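Local coordinates for protein FTT_1639c (Francisella tularensis subsp. tularensis, PDB 7KZW) that is of unknown function; the part described is an all-beta domain of a longer protein predicted to carry a transmembrane helix, at residues A[46-57]-A[102-112]; A[60-68]-A[74-84]. The protein carries 3 engineered substitutions. One frame throughout, in Å; residues are numbered along the deposited sequence.

Interaction 1: residues A[46-57]-A[102-112]; sequences TEFLVNIYVGDN and NIDYKVIAYAN
The methyl of A111 sits over the centre of the F48 ring, its CB 3.6 Å from the ring centroid and only 13° off the normal, a CH-pi contact. F48 is turned there by a chi1 of -74°, which sets CG anti to the carbonyl carbon, while A109 CB meets the ring at its edge. Further along the same face V50 CG1 reaches V107 CG1 at 3.9 Å, and V54 CG1 meets I103 CD1 at 3.9 Å, these last two side chains crossing at about a right angle. The residues belong to paired antiparallel strands, 48-54 and 102-111, of a sheet that folds back on itself; strand 90-97 covers the apolar face, with L91, L92 and L94 touching F48, V107 and I103 in turn. N51 and I108 exchange both backbone bonds, N51 N to I108 O at 2.8 Å, donors nearly in line with the C=O groups. Near V54 the register slips at a beta bulge, in which D104 O takes the N-H of G55 while D104 N turns to D56 O. The opposite face is more exposed and mixed in character: the Y53 ring meets I108 obliquely, CE1 to CD1 4.1 Å, and runs beside the K106 chain. Beside the bulge D56 OD2 and D104 OD2 lie 3.4 Å apart, a proximity that probably raises the affinity of one carboxylate for a proton. D104 OD1 has a second-shell partner in N121 ND2, which also donates to N102 OD1. A water at the far end donates to E47 O and N112 OD1 and accepts from N112 N; T46 OG1 bonds to F38 N.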
loop_
_atom_site.group_PDB
_atom_site.type_symbol
_atom_site.label_atom_id
_atom_site.label_comp_id
_atom_site.label_asym_id
_atom_site.label_seq_id
_atom_site.Cartn_x
_atom_site.Cartn_y
_atom_site.Cartn_z
ATOM N N THR A 46 -0.488 11.742 -10.805
ATOM C CA THR A 46 -0.757 12.470 -9.581
ATOM C C THR A 46 0.256 12.044 -8.517
ATOM O O THR A 46 0.460 10.838 -8.296
ATOM C CB THR A 46 -2.141 12.069 -9.092
ATOM O OG1 THR A 46 -3.110 12.432 -10.099
ATOM C CG2 THR A 46 -2.454 12.817 -7.787
ATOM N N GLU A 47 0.878 13.011 -7.841
ATOM C CA GLU A 47 1.749 12.730 -6.711
ATOM C C GLU A 47 0.902 12.407 -5.485
ATOM O O GLU A 47 0.025 13.205 -5.098
ATOM C CB GLU A 47 2.571 13.981 -6.336
ATOM C CG GLU A 47 3.982 13.928 -6.774
ATOM C CD GLU A 47 4.804 15.162 -6.409
ATOM O OE1 GLU A 47 4.571 15.768 -5.389
ATOM O OE2 GLU A 47 5.627 15.551 -7.287
ATOM N N PHE A 48 1.208 11.311 -4.800
ATOM C CA PHE A 48 0.678 11.019 -3.474
ATOM C C PHE A 48 1.768 11.290 -2.444
ATOM O O PHE A 48 2.904 10.790 -2.595
ATOM C CB PHE A 48 0.240 9.555 -3.362
ATOM C CG PHE A 48 -1.047 9.275 -4.108
ATOM C CD1 PHE A 48 -1.110 9.260 -5.479
ATOM C CD2 PHE A 48 -2.202 8.949 -3.377
ATOM C CE1 PHE A 48 -2.296 8.963 -6.137
ATOM C CE2 PHE A 48 -3.427 8.654 -4.052
ATOM C CZ PHE A 48 -3.453 8.681 -5.440
ATOM N N LEU A 49 1.504 12.179 -1.492
ATOM C CA LEU A 49 2.453 12.549 -0.454
ATOM C C LEU A 49 2.003 11.743 0.750
ATOM O O LEU A 49 0.883 11.912 1.255
ATOM C CB LEU A 49 2.414 14.048 -0.228
ATOM C CG LEU A 49 2.695 14.814 -1.518
ATOM C CD1 LEU A 49 2.516 16.318 -1.189
ATOM C CD2 LEU A 49 4.141 14.580 -2.061
ATOM N N VAL A 50 2.824 10.777 1.165
ATOM C CA VAL A 50 2.386 9.713 2.052
ATOM C C VAL A 50 3.166 9.767 3.344
ATOM O O VAL A 50 4.381 9.889 3.348
ATOM C CB VAL A 50 2.543 8.332 1.396
ATOM C CG1 VAL A 50 1.904 7.267 2.351
ATOM C CG2 VAL A 50 1.918 8.309 0.014
ATOM N N ASN A 51 2.448 9.670 4.461
ATOM C CA ASN A 51 3.071 9.465 5.748
ATOM C C ASN A 51 2.626 8.100 6.263
ATOM O O ASN A 51 1.422 7.815 6.308
ATOM C CB ASN A 51 2.521 10.478 6.753
ATOM C CG ASN A 51 3.203 11.787 6.685
ATOM O OD1 ASN A 51 2.673 12.759 6.093
ATOM N ND2 ASN A 51 4.373 11.847 7.332
ATOM N N ILE A 52 3.563 7.241 6.628
ATOM C CA ILE A 52 3.183 6.001 7.275
ATOM C C ILE A 52 3.818 5.923 8.660
ATOM O O ILE A 52 4.818 6.584 8.957
ATOM C CB ILE A 52 3.557 4.775 6.470
ATOM C CG1 ILE A 52 5.062 4.548 6.560
ATOM C CG2 ILE A 52 3.094 4.953 5.042
ATOM C CD1 ILE A 52 5.442 3.142 6.152
ATOM N N TYR A 53 3.121 5.181 9.533
ATOM C CA TYR A 53 3.523 5.040 10.926
ATOM C C TYR A 53 3.499 3.557 11.176
ATOM O O TYR A 53 2.539 2.881 10.786
ATOM C CB TYR A 53 2.505 5.776 11.842
ATOM C CG TYR A 53 2.315 7.213 11.460
ATOM C CD1 TYR A 53 1.379 7.555 10.444
ATOM C CD2 TYR A 53 3.106 8.197 12.001
ATOM C CE1 TYR A 53 1.221 8.873 10.025
ATOM C CE2 TYR A 53 2.971 9.522 11.558
ATOM C CZ TYR A 53 2.017 9.821 10.578
ATOM O OH TYR A 53 1.899 11.162 10.201
ATOM N N VAL A 54 4.556 3.021 11.802
ATOM C CA VAL A 54 4.673 1.581 11.984
ATOM C C VAL A 54 4.986 1.302 13.441
ATOM O O VAL A 54 5.866 1.970 14.034
ATOM C CB VAL A 54 5.762 0.992 11.068
ATOM C CG1 VAL A 54 6.024 -0.487 11.313
ATOM C CG2 VAL A 54 5.456 1.233 9.549
ATOM N N GLY A 55 4.270 0.354 14.035
ATOM C CA GLY A 55 4.556 -0.125 15.379
ATOM C C GLY A 55 5.273 -1.454 15.282
ATOM O O GLY A 55 6.402 -1.527 14.771
ATOM N N ASP A 56 4.663 -2.518 15.771
ATOM C CA ASP A 56 5.232 -3.846 15.581
ATOM C C ASP A 56 5.492 -4.053 14.103
ATOM O O ASP A 56 4.613 -3.809 13.283
ATOM C CB ASP A 56 4.251 -4.930 16.026
ATOM C CG ASP A 56 4.012 -4.940 17.547
ATOM O OD1 ASP A 56 4.830 -4.446 18.338
ATOM O OD2 ASP A 56 2.970 -5.533 18.018
ATOM N N ASN A 57 6.669 -4.592 13.761
ATOM C CA ASN A 57 6.951 -5.032 12.389
ATOM C C ASN A 57 7.994 -6.144 12.464
ATOM O O ASN A 57 9.178 -5.866 12.702
ATOM C CB ASN A 57 7.436 -3.907 11.476
ATOM C CG ASN A 57 7.729 -4.438 10.077
ATOM O OD1 ASN A 57 7.486 -5.621 9.816
ATOM N ND2 ASN A 57 8.187 -3.597 9.189
ATOM N N ASN A 102 4.328 -10.015 10.993
ATOM C CA ASN A 102 3.218 -9.245 11.537
ATOM C C ASN A 102 3.599 -7.788 11.520
ATOM O O ASN A 102 4.727 -7.441 11.885
ATOM C CB ASN A 102 3.032 -9.708 12.971
ATOM C CG ASN A 102 1.964 -8.910 13.724
ATOM O OD1 ASN A 102 0.810 -9.021 13.394
ATOM N ND2 ASN A 102 2.380 -8.110 14.706
ATOM N N ILE A 103 2.629 -6.935 11.171
ATOM C CA ILE A 103 2.868 -5.491 11.221
ATOM C C ILE A 103 1.569 -4.770 11.615
ATOM O O ILE A 103 0.478 -5.070 11.115
ATOM C CB ILE A 103 3.400 -4.979 9.861
ATOM C CG1 ILE A 103 3.677 -3.476 9.952
ATOM C CG2 ILE A 103 2.420 -5.299 8.682
ATOM C CD1 ILE A 103 4.389 -2.915 8.717
ATOM N N ASP A 104 1.702 -3.774 12.480
ATOM C CA ASP A 104 0.639 -2.788 12.725
ATOM C C ASP A 104 1.059 -1.446 12.121
ATOM O O ASP A 104 2.178 -0.969 12.333
ATOM C CB ASP A 104 0.486 -2.551 14.216
ATOM C CG ASP A 104 0.019 -3.778 14.939
ATOM O OD1 ASP A 104 -0.972 -4.426 14.485
ATOM O OD2 ASP A 104 0.538 -4.108 16.036
ATOM N N TYR A 105 0.140 -0.822 11.378
ATOM C CA TYR A 105 0.534 0.363 10.611
ATOM C C TYR A 105 -0.635 1.343 10.522
ATOM O O TYR A 105 -1.807 1.005 10.794
ATOM C CB TYR A 105 0.941 -0.022 9.164
ATOM C CG TYR A 105 -0.193 -0.667 8.423
ATOM C CD1 TYR A 105 -1.147 0.112 7.742
ATOM C CD2 TYR A 105 -0.356 -2.034 8.425
ATOM C CE1 TYR A 105 -2.221 -0.491 7.130
ATOM C CE2 TYR A 105 -1.420 -2.640 7.766
ATOM C CZ TYR A 105 -2.364 -1.837 7.128
ATOM O OH TYR A 105 -3.456 -2.326 6.474
ATOM N N LYS A 106 -0.261 2.589 10.170
ATOM C CA LYS A 106 -1.243 3.629 9.808
ATOM C C LYS A 106 -0.667 4.320 8.570
ATOM O O LYS A 106 0.506 4.655 8.541
ATOM C CB LYS A 106 -1.448 4.641 10.925
ATOM C CG LYS A 106 -2.394 5.785 10.521
ATOM C CD LYS A 106 -2.658 6.705 11.763
ATOM C CE LYS A 106 -3.718 7.797 11.480
ATOM N NZ LYS A 106 -5.105 7.266 11.438
ATOM N N VAL A 107 -1.488 4.469 7.535
ATOM C CA VAL A 107 -1.121 5.178 6.309
ATOM C C VAL A 107 -1.992 6.400 6.183
ATOM O O VAL A 107 -3.219 6.294 6.307
ATOM C CB VAL A 107 -1.343 4.282 5.070
ATOM C CG1 VAL A 107 -1.038 5.065 3.781
ATOM C CG2 VAL A 107 -0.565 2.968 5.168
ATOM N N ILE A 108 -1.388 7.553 5.895
ATOM C CA ILE A 108 -2.144 8.724 5.491
ATOM C C ILE A 108 -1.545 9.163 4.177
ATOM O O ILE A 108 -0.355 9.541 4.116
ATOM C CB ILE A 108 -2.035 9.861 6.509
ATOM C CG1 ILE A 108 -2.523 9.394 7.862
ATOM C CG2 ILE A 108 -2.868 11.085 6.011
ATOM C CD1 ILE A 108 -2.442 10.480 8.941
ATOM N N ALA A 109 -2.344 9.205 3.117
ATOM C CA ALA A 109 -1.856 9.579 1.785
ATOM C C ALA A 109 -2.652 10.755 1.253
ATOM O O ALA A 109 -3.888 10.733 1.269
ATOM C CB ALA A 109 -1.957 8.371 0.848
ATOM N N TYR A 110 -1.962 11.805 0.804
ATOM C CA TYR A 110 -2.650 12.979 0.284
ATOM C C TYR A 110 -2.441 13.066 -1.217
ATOM O O TYR A 110 -1.286 13.077 -1.685
ATOM C CB TYR A 110 -2.099 14.269 0.895
ATOM C CG TYR A 110 -2.273 14.331 2.339
ATOM C CD1 TYR A 110 -3.430 14.841 2.893
ATOM C CD2 TYR A 110 -1.268 13.853 3.167
ATOM C CE1 TYR A 110 -3.572 14.888 4.314
ATOM C CE2 TYR A 110 -1.387 13.892 4.492
ATOM C CZ TYR A 110 -2.515 14.403 5.061
ATOM O OH TYR A 110 -2.556 14.429 6.442
ATOM N N ALA A 111 -3.519 13.274 -1.968
ATOM C CA ALA A 111 -3.415 13.479 -3.409
ATOM C C ALA A 111 -4.445 14.522 -3.774
ATOM O O ALA A 111 -5.612 14.388 -3.380
ATOM C CB ALA A 111 -3.686 12.163 -4.165
ATOM N N ASN A 112 -4.008 15.569 -4.490
ATOM C CA ASN A 112 -4.918 16.554 -5.109
ATOM C C ASN A 112 -6.041 16.957 -4.176
ATOM O O ASN A 112 -7.226 16.793 -4.491
ATOM C CB ASN A 112 -5.550 15.997 -6.370
ATOM C CG ASN A 112 -4.609 15.948 -7.476
ATOM O OD1 ASN A 112 -3.516 16.551 -7.411
ATOM N ND2 ASN A 112 -4.995 15.243 -8.527
HETATM O O HOH W 1 -3.279 14.935 -10.413
HETATM O O HOH W 2 -1.485 15.439 -5.843
#

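Interaction 2: residues A[60-68]-A[74-84]; sequences CKFIYAADT and EITQTGSFTAY
Y64 and F81 form a face-to-face stack, with centroids 4.1 Å apart and planes inclined by 25°. It joins the beta hairpin of strands 60-65 and 72-75 to strand 79-83, which follows after the loop at 76-78. The overlap is not symmetrical: F81 CD2 stands over the centre of the Y64 ring, whereas Y64 CE2 lies over the F81 ring toward its rim. Both aromatics place CG between the backbone N and the carbonyl carbon (chi1 56° and 54°), and the two side chains slant across one another. The same Y64 ring meets I75 obliquely, CE2 to CG2 at 4.1 Å. I75 also packs with CG2 against F62 CB at 3.7 Å, where F62 and I75 form a hydrogen-bonded pair: F62 N donates to I75 O at 2.9 Å, a nearly linear bond, and I75 O also lies at the edge of the F62 ring. Beyond this pair, the F62 ring meets Y105 edge-to-face, linking the hairpin to strand 102-111. On the other face K61 extends its chain fully beyond CG to cross E74, and NZ makes a salt bridge to OE2 at 3.4 Å; its hydrogen bonds to the carboxylate are weak. Y64 OH holds a water lying in the plane of its ring at the edge. In the loop that joins the two hairpin strands, T68 covers one face of the Y84 ring, its CG2 lying 3.9 Å from the centroid, offset toward the rim. The ring edge there faces A66 O in its plane, 3.8 Å from Y84 CE1, and a bridging water accepts from A65 N and donates to Y84 O at 2.7 Å.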
loop_
_atom_site.group_PDB
_atom_site.type_symbol
_atom_site.label_atom_id
_atom_site.label_comp_id
_atom_site.label_asym_id
_atom_site.label_seq_id
_atom_site.Cartn_x
_atom_site.Cartn_y
_atom_site.Cartn_z
ATOM N N CYS A 60 7.901 -7.473 7.531
ATOM C CA CYS A 60 6.984 -6.855 6.562
ATOM C C CYS A 60 7.573 -5.577 5.984
ATOM O O CYS A 60 8.443 -4.918 6.560
ATOM C CB CYS A 60 5.671 -6.467 7.259
ATOM S SG CYS A 60 4.876 -7.906 8.056
ATOM N N LYS A 61 7.072 -5.217 4.803
ATOM C CA LYS A 61 7.546 -4.005 4.128
ATOM C C LYS A 61 6.460 -3.503 3.177
ATOM O O LYS A 61 5.669 -4.284 2.639
ATOM C CB LYS A 61 8.824 -4.267 3.333
ATOM C CG LYS A 61 8.654 -5.293 2.225
ATOM C CD LYS A 61 10.036 -5.571 1.538
ATOM C CE LYS A 61 9.920 -6.597 0.413
ATOM N NZ LYS A 61 11.288 -6.827 -0.179
ATOM N N PHE A 62 6.439 -2.188 2.960
ATOM C CA PHE A 62 5.594 -1.608 1.925
ATOM C C PHE A 62 6.444 -1.339 0.696
ATOM O O PHE A 62 7.567 -0.839 0.803
ATOM C CB PHE A 62 5.087 -0.224 2.366
ATOM C CG PHE A 62 3.999 -0.252 3.447
ATOM C CD1 PHE A 62 2.645 -0.336 3.107
ATOM C CD2 PHE A 62 4.369 -0.212 4.785
ATOM C CE1 PHE A 62 1.669 -0.307 4.122
ATOM C CE2 PHE A 62 3.378 -0.192 5.810
ATOM C CZ PHE A 62 2.069 -0.285 5.473
ATOM N N ILE A 63 5.897 -1.659 -0.457
ATOM C CA ILE A 63 6.473 -1.385 -1.779
ATOM C C ILE A 63 5.617 -0.327 -2.445
ATOM O O ILE A 63 4.378 -0.386 -2.364
ATOM C CB ILE A 63 6.456 -2.661 -2.657
ATOM C CG1 ILE A 63 6.994 -3.855 -1.870
ATOM C CG2 ILE A 63 7.233 -2.426 -3.968
ATOM C CD1 ILE A 63 8.403 -3.657 -1.550
ATOM N N TYR A 64 6.253 0.655 -3.094
ATOM C CA TYR A 64 5.506 1.698 -3.807
ATOM C C TYR A 64 6.263 2.074 -5.064
ATOM O O TYR A 64 7.409 1.686 -5.233
ATOM C CB TYR A 64 5.316 2.938 -2.908
ATOM C CG TYR A 64 6.569 3.563 -2.353
ATOM C CD1 TYR A 64 7.130 4.668 -2.948
ATOM C CD2 TYR A 64 7.165 3.055 -1.211
ATOM C CE1 TYR A 64 8.274 5.255 -2.433
ATOM C CE2 TYR A 64 8.282 3.650 -0.666
ATOM C CZ TYR A 64 8.853 4.780 -1.267
ATOM O OH TYR A 64 9.998 5.383 -0.770
ATOM N N ALA A 65 5.599 2.829 -5.951
ATOM C CA ALA A 65 6.257 3.396 -7.123
ATOM C C ALA A 65 6.819 4.756 -6.724
ATOM O O ALA A 65 6.061 5.700 -6.428
ATOM C CB ALA A 65 5.265 3.528 -8.279
ATOM N N ALA A 66 8.153 4.861 -6.667
ATOM C CA ALA A 66 8.783 6.034 -6.083
ATOM C C ALA A 66 8.962 7.142 -7.108
ATOM O O ALA A 66 9.243 8.292 -6.702
ATOM C CB ALA A 66 10.165 5.652 -5.545
ATOM N N ASP A 67 8.749 6.874 -8.384
ATOM C CA ASP A 67 8.833 7.914 -9.376
ATOM C C ASP A 67 7.912 7.590 -10.547
ATOM O O ASP A 67 7.282 6.533 -10.581
ATOM C CB ASP A 67 10.301 8.160 -9.770
ATOM C CG ASP A 67 10.946 7.021 -10.546
ATOM O OD1 ASP A 67 10.255 6.201 -11.164
ATOM O OD2 ASP A 67 12.213 6.966 -10.564
ATOM N N THR A 68 7.890 8.510 -11.523
ATOM C CA THR A 68 6.946 8.360 -12.627
ATOM C C THR A 68 7.386 7.325 -13.642
ATOM O O THR A 68 6.657 7.056 -14.592
ATOM C CB THR A 68 6.652 9.694 -13.301
ATOM O OG1 THR A 68 7.874 10.273 -13.733
ATOM C CG2 THR A 68 5.960 10.669 -12.312
ATOM N N GLU A 74 10.845 1.093 -1.093
ATOM C CA GLU A 74 10.388 0.236 -0.006
ATOM C C GLU A 74 10.521 0.956 1.313
ATOM O O GLU A 74 11.411 1.800 1.495
ATOM C CB GLU A 74 11.186 -1.079 0.041
ATOM C CG GLU A 74 11.294 -1.812 -1.303
ATOM C CD GLU A 74 11.864 -3.245 -1.160
ATOM O OE1 GLU A 74 12.462 -3.536 -0.101
ATOM O OE2 GLU A 74 11.719 -4.050 -2.126
ATOM N N ILE A 75 9.609 0.665 2.225
ATOM C CA ILE A 75 9.715 1.288 3.555
ATOM C C ILE A 75 9.205 0.299 4.588
ATOM O O ILE A 75 8.247 -0.454 4.339
ATOM C CB ILE A 75 8.976 2.633 3.600
ATOM C CG1 ILE A 75 9.160 3.326 4.975
ATOM C CG2 ILE A 75 7.512 2.501 3.209
ATOM C CD1 ILE A 75 8.716 4.825 4.874
ATOM N N THR A 76 9.866 0.278 5.741
ATOM C CA THR A 76 9.573 -0.690 6.791
ATOM C C THR A 76 9.293 -0.037 8.132
ATOM O O THR A 76 9.076 -0.748 9.116
ATOM C CB THR A 76 10.714 -1.675 6.974
ATOM O OG1 THR A 76 11.880 -0.954 7.407
ATOM C CG2 THR A 76 10.984 -2.395 5.675
ATOM N N GLN A 77 9.336 1.290 8.205
ATOM C CA GLN A 77 9.273 1.981 9.500
ATOM C C GLN A 77 8.597 3.308 9.237
ATOM O O GLN A 77 8.387 3.703 8.093
ATOM C CB GLN A 77 10.688 2.212 10.044
ATOM C CG GLN A 77 11.516 3.054 9.067
ATOM C CD GLN A 77 12.982 3.268 9.528
ATOM O OE1 GLN A 77 13.616 2.372 10.089
ATOM N NE2 GLN A 77 13.513 4.461 9.273
ATOM N N THR A 78 8.199 4.002 10.307
ATOM C CA THR A 78 7.540 5.286 10.164
ATOM C C THR A 78 8.373 6.209 9.305
ATOM O O THR A 78 9.591 6.321 9.479
ATOM C CB THR A 78 7.423 5.886 11.583
ATOM O OG1 THR A 78 6.615 4.989 12.383
ATOM C CG2 THR A 78 6.825 7.280 11.597
ATOM N N GLY A 79 7.709 6.906 8.397
ATOM C CA GLY A 79 8.422 7.847 7.551
ATOM C C GLY A 79 7.478 8.400 6.509
ATOM O O GLY A 79 6.326 8.011 6.404
ATOM N N SER A 80 8.010 9.276 5.696
ATOM C CA SER A 80 7.210 9.925 4.678
ATOM C C SER A 80 7.879 9.737 3.320
ATOM O O SER A 80 9.103 9.592 3.207
ATOM C CB SER A 80 7.024 11.439 4.934
ATOM O OG SER A 80 8.243 12.161 4.787
ATOM N N PHE A 81 7.056 9.725 2.292
ATOM C CA PHE A 81 7.596 9.495 0.951
ATOM C C PHE A 81 6.608 9.985 -0.106
ATOM O O PHE A 81 5.426 10.218 0.183
ATOM C CB PHE A 81 7.952 8.002 0.701
ATOM C CG PHE A 81 6.802 7.025 0.961
ATOM C CD1 PHE A 81 6.538 6.570 2.256
ATOM C CD2 PHE A 81 5.982 6.580 -0.070
ATOM C CE1 PHE A 81 5.509 5.687 2.490
ATOM C CE2 PHE A 81 4.942 5.704 0.179
ATOM C CZ PHE A 81 4.703 5.254 1.428
ATOM N N THR A 82 7.090 10.041 -1.336
ATOM C CA THR A 82 6.251 10.359 -2.505
ATOM C C THR A 82 5.998 9.101 -3.304
ATOM O O THR A 82 6.931 8.340 -3.559
ATOM C CB THR A 82 6.978 11.337 -3.385
ATOM O OG1 THR A 82 7.432 12.434 -2.606
ATOM C CG2 THR A 82 6.014 11.848 -4.539
ATOM N N ALA A 83 4.758 8.861 -3.669
ATOM C CA ALA A 83 4.356 7.648 -4.400
ATOM C C ALA A 83 3.414 7.982 -5.538
ATOM O O ALA A 83 2.745 9.028 -5.531
ATOM C CB ALA A 83 3.604 6.705 -3.455
ATOM N N TYR A 84 3.415 7.134 -6.552
ATOM C CA TYR A 84 2.592 7.297 -7.732
ATOM C C TYR A 84 1.814 6.027 -7.966
ATOM O O TYR A 84 2.259 4.943 -7.626
ATOM C CB TYR A 84 3.488 7.556 -8.949
ATOM C CG TYR A 84 4.239 8.861 -8.811
ATOM C CD1 TYR A 84 5.466 8.919 -8.178
ATOM C CD2 TYR A 84 3.675 10.032 -9.285
ATOM C CE1 TYR A 84 6.144 10.140 -8.029
ATOM C CE2 TYR A 84 4.320 11.260 -9.101
ATOM C CZ TYR A 84 5.562 11.267 -8.519
ATOM O OH TYR A 84 6.248 12.475 -8.355
HETATM O O HOH W 3 11.320 -6.291 -2.969
HETATM O O HOH W 4 11.235 5.165 1.557
HETATM O O HOH W 5 3.160 3.910 -5.296
#

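Interaction 1 joins two inner strands near one edge of the sheet and is partly buried, whereas interaction 2 is a surface contact made by the hairpin ending in edge strand 72-75 and the other edge strand, 79-83. They meet directly: strand 48-58 pairs with strand 79-83 through probable hydrogen bonds from V50 N to F81 O and from F48 N to A83 O, so the two contacts touch through neighbouring strands. Their chemistry follows their place. Interaction 1 relies on a long backbone ladder and apolar packing, with polar side chains along the exposed face and at both ends; interaction 2 has few backbone bonds and depends on ring stacking, a salt bridge and bridging waters.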